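Local coordinates for sialidase B (Streptococcus pneumoniae serotype 4, PDB 4XJW), which cleaves terminal sialic acid from alpha-2,3-, alpha-2,6- and alpha-2,8-linked glycans, glycoproteins and glycolipids as a family 33 glycosidase, at residues K319-K325 against G444-N448; H447-C453 against F468-T472. The protein carries 1 engineered substitution. All blocks are in the same frame, centred on the assembly; numbering follows the deposited sequence.

Contact 1. Residues K319-K325 against G444-N448; sequences KADSGFK and GEKHN
The type I turn from Gly444 to His447, in the loop that leads from strand 437-438 to strand 451-459, lies against the loop that runs into strand 324-327, and backbone atoms do most of the joining. Asn448 N donates to Lys319 O at 3.1 Å, reaching it from above the carbonyl plane, and Ser322 N donates to Glu445 O, also at 3.1 Å and again out of plane. Between these two bonds, Ala320 CA and Lys446 O approach to 3.3 Å in a CA-H...O contact. The aliphatic part of Lys319 runs alongside Asn448 in the same direction, with CD 3.4 Å from ND2; the amine turns to Ala317 and Asn314, and the amide nitrogen to Asn419. Ser322 OG, set between its own backbone N and carbonyl carbon (chi1 73°), accepts Phe324 N at 3.0 Å and closes an ST turn, while its CB rests 3.3 Å from His447 O. At the far end Glu445 OE1 lies 3.4 Å from Lys325 CA and accepts from Glu326 N. Lys325 NZ pairs instead with Glu356, so the two loops are held by two backbone hydrogen bonds and close packing, without a salt bridge between Lys325 and Glu445.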
# COMPACT_ATOMS: atom_id res chain seq x y z
N LYS A 319 -22.95 -12.32 3.51
CA LYS A 319 -22.58 -13.11 2.33
C LYS A 319 -23.79 -13.59 1.54
O LYS A 319 -23.65 -14.02 0.39
CB LYS A 319 -21.73 -14.31 2.74
CG LYS A 319 -20.45 -13.95 3.49
CD LYS A 319 -19.58 -13.02 2.67
CE LYS A 319 -18.25 -12.74 3.36
NZ LYS A 319 -18.44 -12.06 4.67
N ALA A 320 -24.98 -13.52 2.15
CA ALA A 320 -26.19 -14.08 1.54
C ALA A 320 -27.19 -13.02 1.09
O ALA A 320 -28.40 -13.29 0.99
CB ALA A 320 -26.85 -15.06 2.49
N ASP A 321 -26.70 -11.81 0.82
CA ASP A 321 -27.56 -10.72 0.41
C ASP A 321 -26.79 -9.79 -0.53
O ASP A 321 -25.71 -9.32 -0.17
CB ASP A 321 -28.02 -9.94 1.64
CG ASP A 321 -29.27 -9.12 1.38
OD1 ASP A 321 -29.44 -8.63 0.24
OD2 ASP A 321 -30.07 -8.97 2.32
N SER A 322 -27.35 -9.53 -1.71
CA SER A 322 -26.71 -8.68 -2.71
C SER A 322 -26.94 -7.21 -2.42
O SER A 322 -26.21 -6.34 -2.91
CB SER A 322 -27.27 -8.99 -4.10
OG SER A 322 -28.59 -8.50 -4.23
N GLY A 323 -27.98 -6.92 -1.64
CA GLY A 323 -28.36 -5.54 -1.38
C GLY A 323 -29.37 -5.00 -2.38
O GLY A 323 -29.79 -3.85 -2.27
N PHE A 324 -29.75 -5.83 -3.36
CA PHE A 324 -30.69 -5.40 -4.39
C PHE A 324 -31.89 -6.32 -4.49
O PHE A 324 -31.78 -7.52 -4.29
CB PHE A 324 -30.02 -5.39 -5.77
CG PHE A 324 -28.84 -4.48 -5.87
CD1 PHE A 324 -27.58 -4.94 -5.53
CD2 PHE A 324 -28.98 -3.19 -6.34
CE1 PHE A 324 -26.48 -4.11 -5.64
CE2 PHE A 324 -27.89 -2.35 -6.45
CZ PHE A 324 -26.64 -2.81 -6.10
N LYS A 325 -33.04 -5.74 -4.82
CA LYS A 325 -34.21 -6.53 -5.16
C LYS A 325 -34.33 -6.64 -6.67
O LYS A 325 -34.34 -5.63 -7.38
CB LYS A 325 -35.48 -5.91 -4.58
CG LYS A 325 -36.66 -6.88 -4.49
CD LYS A 325 -37.86 -6.21 -3.83
CE LYS A 325 -38.76 -7.24 -3.15
NZ LYS A 325 -39.75 -6.57 -2.25
N GLY A 444 -27.20 -13.10 -8.35
CA GLY A 444 -28.52 -13.25 -7.76
C GLY A 444 -28.76 -12.47 -6.48
O GLY A 444 -27.83 -11.90 -5.90
N GLU A 445 -30.01 -12.45 -6.04
CA GLU A 445 -30.43 -11.70 -4.85
C GLU A 445 -29.78 -12.13 -3.54
O GLU A 445 -29.69 -11.34 -2.60
CB GLU A 445 -31.96 -11.77 -4.69
CG GLU A 445 -32.73 -10.69 -5.42
CD GLU A 445 -34.24 -10.82 -5.23
OE1 GLU A 445 -34.96 -9.83 -5.50
OE2 GLU A 445 -34.70 -11.91 -4.83
N LYS A 446 -29.34 -13.38 -3.47
CA LYS A 446 -28.88 -13.95 -2.21
C LYS A 446 -27.37 -14.19 -2.15
O LYS A 446 -26.90 -15.16 -1.55
CB LYS A 446 -29.61 -15.26 -1.93
CG LYS A 446 -31.02 -15.09 -1.40
CD LYS A 446 -31.52 -16.39 -0.79
CE LYS A 446 -31.86 -17.40 -1.88
NZ LYS A 446 -33.07 -16.98 -2.63
N HIS A 447 -26.61 -13.30 -2.77
CA HIS A 447 -25.15 -13.44 -2.81
C HIS A 447 -24.52 -12.05 -2.73
O HIS A 447 -24.91 -11.15 -3.46
CB HIS A 447 -24.74 -14.13 -4.11
CG HIS A 447 -23.33 -14.64 -4.11
ND1 HIS A 447 -22.23 -13.81 -4.10
CD2 HIS A 447 -22.84 -15.91 -4.13
CE1 HIS A 447 -21.13 -14.54 -4.10
NE2 HIS A 447 -21.47 -15.81 -4.12
N ASN A 448 -23.55 -11.89 -1.85
CA ASN A 448 -22.86 -10.60 -1.73
C ASN A 448 -22.08 -10.28 -3.00
O ASN A 448 -21.94 -11.13 -3.88
CB ASN A 448 -21.92 -10.60 -0.51
CG ASN A 448 -20.77 -11.57 -0.65
OD1 ASN A 448 -20.92 -12.67 -1.18
ND2 ASN A 448 -19.59 -11.16 -0.18

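Contact 2. Residues H447-C453 against F468-T472; sequences HNGTYLC and FATYT
Tyr451 and Tyr471, a hydrogen-bonded antiparallel pair, bring their rings together obliquely, with the planes 47° apart. Tyr451 CB sits over one face of the Tyr471 ring, 3.7 Å from its centroid, a CH-pi contact, and Tyr451 CD2 presses on CE1 of Tyr471 at 3.4 Å. With chi1 at 62°, the Tyr471 ring stands between its own backbone N and carbonyl carbon, where it crosses the Tyr451 side chain at about a right angle. Cys453 SG approaches the same ring at its edge, 3.8 Å from Tyr471 CD2. The backbones of the two tyrosines bond both ways: Tyr451 N gives Tyr471 O a nearly straight bond of 2.8 Å, and Tyr471 N returns one to Tyr451 O. Cys453 N adds a third, to Ala469 O. Thr470, on the sheet face opposite the tyrosines, receives at OG1 a weak bond of 2.9 Å from Thr450 OG1 and is also hydrogen-bonded there to Thr477 O. The edge of the His447 ring meets Thr472 OG1, and a water 2.6 Å from Thr472 OG1 also donates to Gly449 O. This is a beta hairpin, strands 451-459 and 466-472, of the sialidase beta-propeller, with Tyr471 close to the predicted active-site Glu503.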
# COMPACT_ATOMS: atom_id res chain seq x y z
N HIS A 447 -26.61 -13.30 -2.77
CA HIS A 447 -25.15 -13.44 -2.81
C HIS A 447 -24.52 -12.05 -2.73
O HIS A 447 -24.91 -11.15 -3.46
CB HIS A 447 -24.74 -14.13 -4.11
CG HIS A 447 -23.33 -14.64 -4.11
ND1 HIS A 447 -22.23 -13.81 -4.10
CD2 HIS A 447 -22.84 -15.91 -4.13
CE1 HIS A 447 -21.13 -14.54 -4.10
NE2 HIS A 447 -21.47 -15.81 -4.12
N ASN A 448 -23.55 -11.89 -1.85
CA ASN A 448 -22.86 -10.60 -1.73
C ASN A 448 -22.08 -10.28 -3.00
O ASN A 448 -21.94 -11.13 -3.88
CB ASN A 448 -21.92 -10.60 -0.51
CG ASN A 448 -20.77 -11.57 -0.65
OD1 ASN A 448 -20.92 -12.67 -1.18
ND2 ASN A 448 -19.59 -11.16 -0.18
N GLY A 449 -21.60 -9.05 -3.11
CA GLY A 449 -20.81 -8.66 -4.27
C GLY A 449 -19.57 -9.54 -4.38
O GLY A 449 -19.08 -10.09 -3.38
N THR A 450 -19.09 -9.71 -5.60
CA THR A 450 -17.79 -10.34 -5.79
C THR A 450 -16.75 -9.29 -5.39
O THR A 450 -17.10 -8.12 -5.19
CB THR A 450 -17.57 -10.77 -7.24
OG1 THR A 450 -17.69 -9.64 -8.12
CG2 THR A 450 -18.60 -11.84 -7.65
N TYR A 451 -15.51 -9.72 -5.26
CA TYR A 451 -14.45 -8.84 -4.77
C TYR A 451 -13.56 -8.44 -5.94
O TYR A 451 -13.02 -9.31 -6.63
CB TYR A 451 -13.64 -9.54 -3.70
CG TYR A 451 -14.49 -10.18 -2.61
CD1 TYR A 451 -15.20 -9.40 -1.72
CD2 TYR A 451 -14.57 -11.56 -2.50
CE1 TYR A 451 -15.98 -9.98 -0.73
CE2 TYR A 451 -15.33 -12.15 -1.51
CZ TYR A 451 -16.04 -11.35 -0.63
OH TYR A 451 -16.80 -11.96 0.35
N LEU A 452 -13.40 -7.14 -6.15
CA LEU A 452 -12.63 -6.67 -7.29
C LEU A 452 -11.17 -7.07 -7.16
O LEU A 452 -10.58 -6.97 -6.08
CB LEU A 452 -12.74 -5.16 -7.42
CG LEU A 452 -12.21 -4.52 -8.69
CD1 LEU A 452 -13.04 -4.89 -9.90
CD2 LEU A 452 -12.19 -3.00 -8.51
N CYS A 453 -10.58 -7.52 -8.26
CA CYS A 453 -9.15 -7.77 -8.28
C CYS A 453 -8.41 -6.46 -8.50
O CYS A 453 -8.61 -5.79 -9.52
CB CYS A 453 -8.78 -8.75 -9.40
SG CYS A 453 -9.59 -10.36 -9.24
N PHE A 468 -13.04 -6.68 -16.32
CA PHE A 468 -12.48 -6.56 -14.98
C PHE A 468 -12.61 -7.89 -14.27
O PHE A 468 -13.72 -8.42 -14.16
CB PHE A 468 -13.22 -5.49 -14.18
CG PHE A 468 -12.80 -4.08 -14.51
CD1 PHE A 468 -11.68 -3.52 -13.90
CD2 PHE A 468 -13.53 -3.33 -15.40
CE1 PHE A 468 -11.30 -2.23 -14.19
CE2 PHE A 468 -13.16 -2.02 -15.70
CZ PHE A 468 -12.04 -1.47 -15.08
N ALA A 469 -11.49 -8.41 -13.77
CA ALA A 469 -11.50 -9.62 -12.97
C ALA A 469 -12.00 -9.35 -11.55
O ALA A 469 -11.64 -8.33 -10.93
CB ALA A 469 -10.13 -10.25 -12.92
N THR A 470 -12.83 -10.26 -11.05
CA THR A 470 -13.23 -10.26 -9.64
C THR A 470 -13.18 -11.70 -9.17
O THR A 470 -13.09 -12.62 -9.99
CB THR A 470 -14.65 -9.70 -9.43
OG1 THR A 470 -15.62 -10.69 -9.83
CG2 THR A 470 -14.88 -8.41 -10.24
N TYR A 471 -13.23 -11.92 -7.86
CA TYR A 471 -13.28 -13.28 -7.33
C TYR A 471 -14.35 -13.41 -6.27
O TYR A 471 -14.81 -12.41 -5.70
CB TYR A 471 -11.92 -13.69 -6.76
CG TYR A 471 -11.46 -12.85 -5.60
CD1 TYR A 471 -11.77 -13.20 -4.29
CD2 TYR A 471 -10.69 -11.71 -5.81
CE1 TYR A 471 -11.34 -12.43 -3.22
CE2 TYR A 471 -10.27 -10.94 -4.76
CZ TYR A 471 -10.59 -11.30 -3.47
OH TYR A 471 -10.15 -10.50 -2.43
N THR A 472 -14.78 -14.64 -6.04
CA THR A 472 -15.68 -14.95 -4.94
C THR A 472 -15.42 -16.39 -4.56
O THR A 472 -14.53 -17.02 -5.11
CB THR A 472 -17.16 -14.72 -5.32
OG1 THR A 472 -17.98 -14.86 -4.15
CG2 THR A 472 -17.60 -15.70 -6.36
O HOH W 1 -18.04 -12.61 -2.90
O HOH W 2 -10.25 -5.83 -11.52

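Overall arrangement
Contacts 1 and 2 follow one another along the chain and share His447 and Asn448, with centres 13 Å apart. The two residues hand the chain from the loops of contact 1 to the hairpin of contact 2, and the contacts also touch where Lys319 CE packs 3.4 Å from Tyr451 OH. Contact 1 is partly buried and lies away from the catalytic and ligand sites, whereas contact 2 is buried beside the probable catalytic residues: the Tyr471 side chain is about 4 Å from that of Glu503, predicted to be in the active site, and about 6 Å from that of Tyr615, the nucleophile by similarity. The bound inhibitor OPX is about 11 Å from the Phe468 side chain.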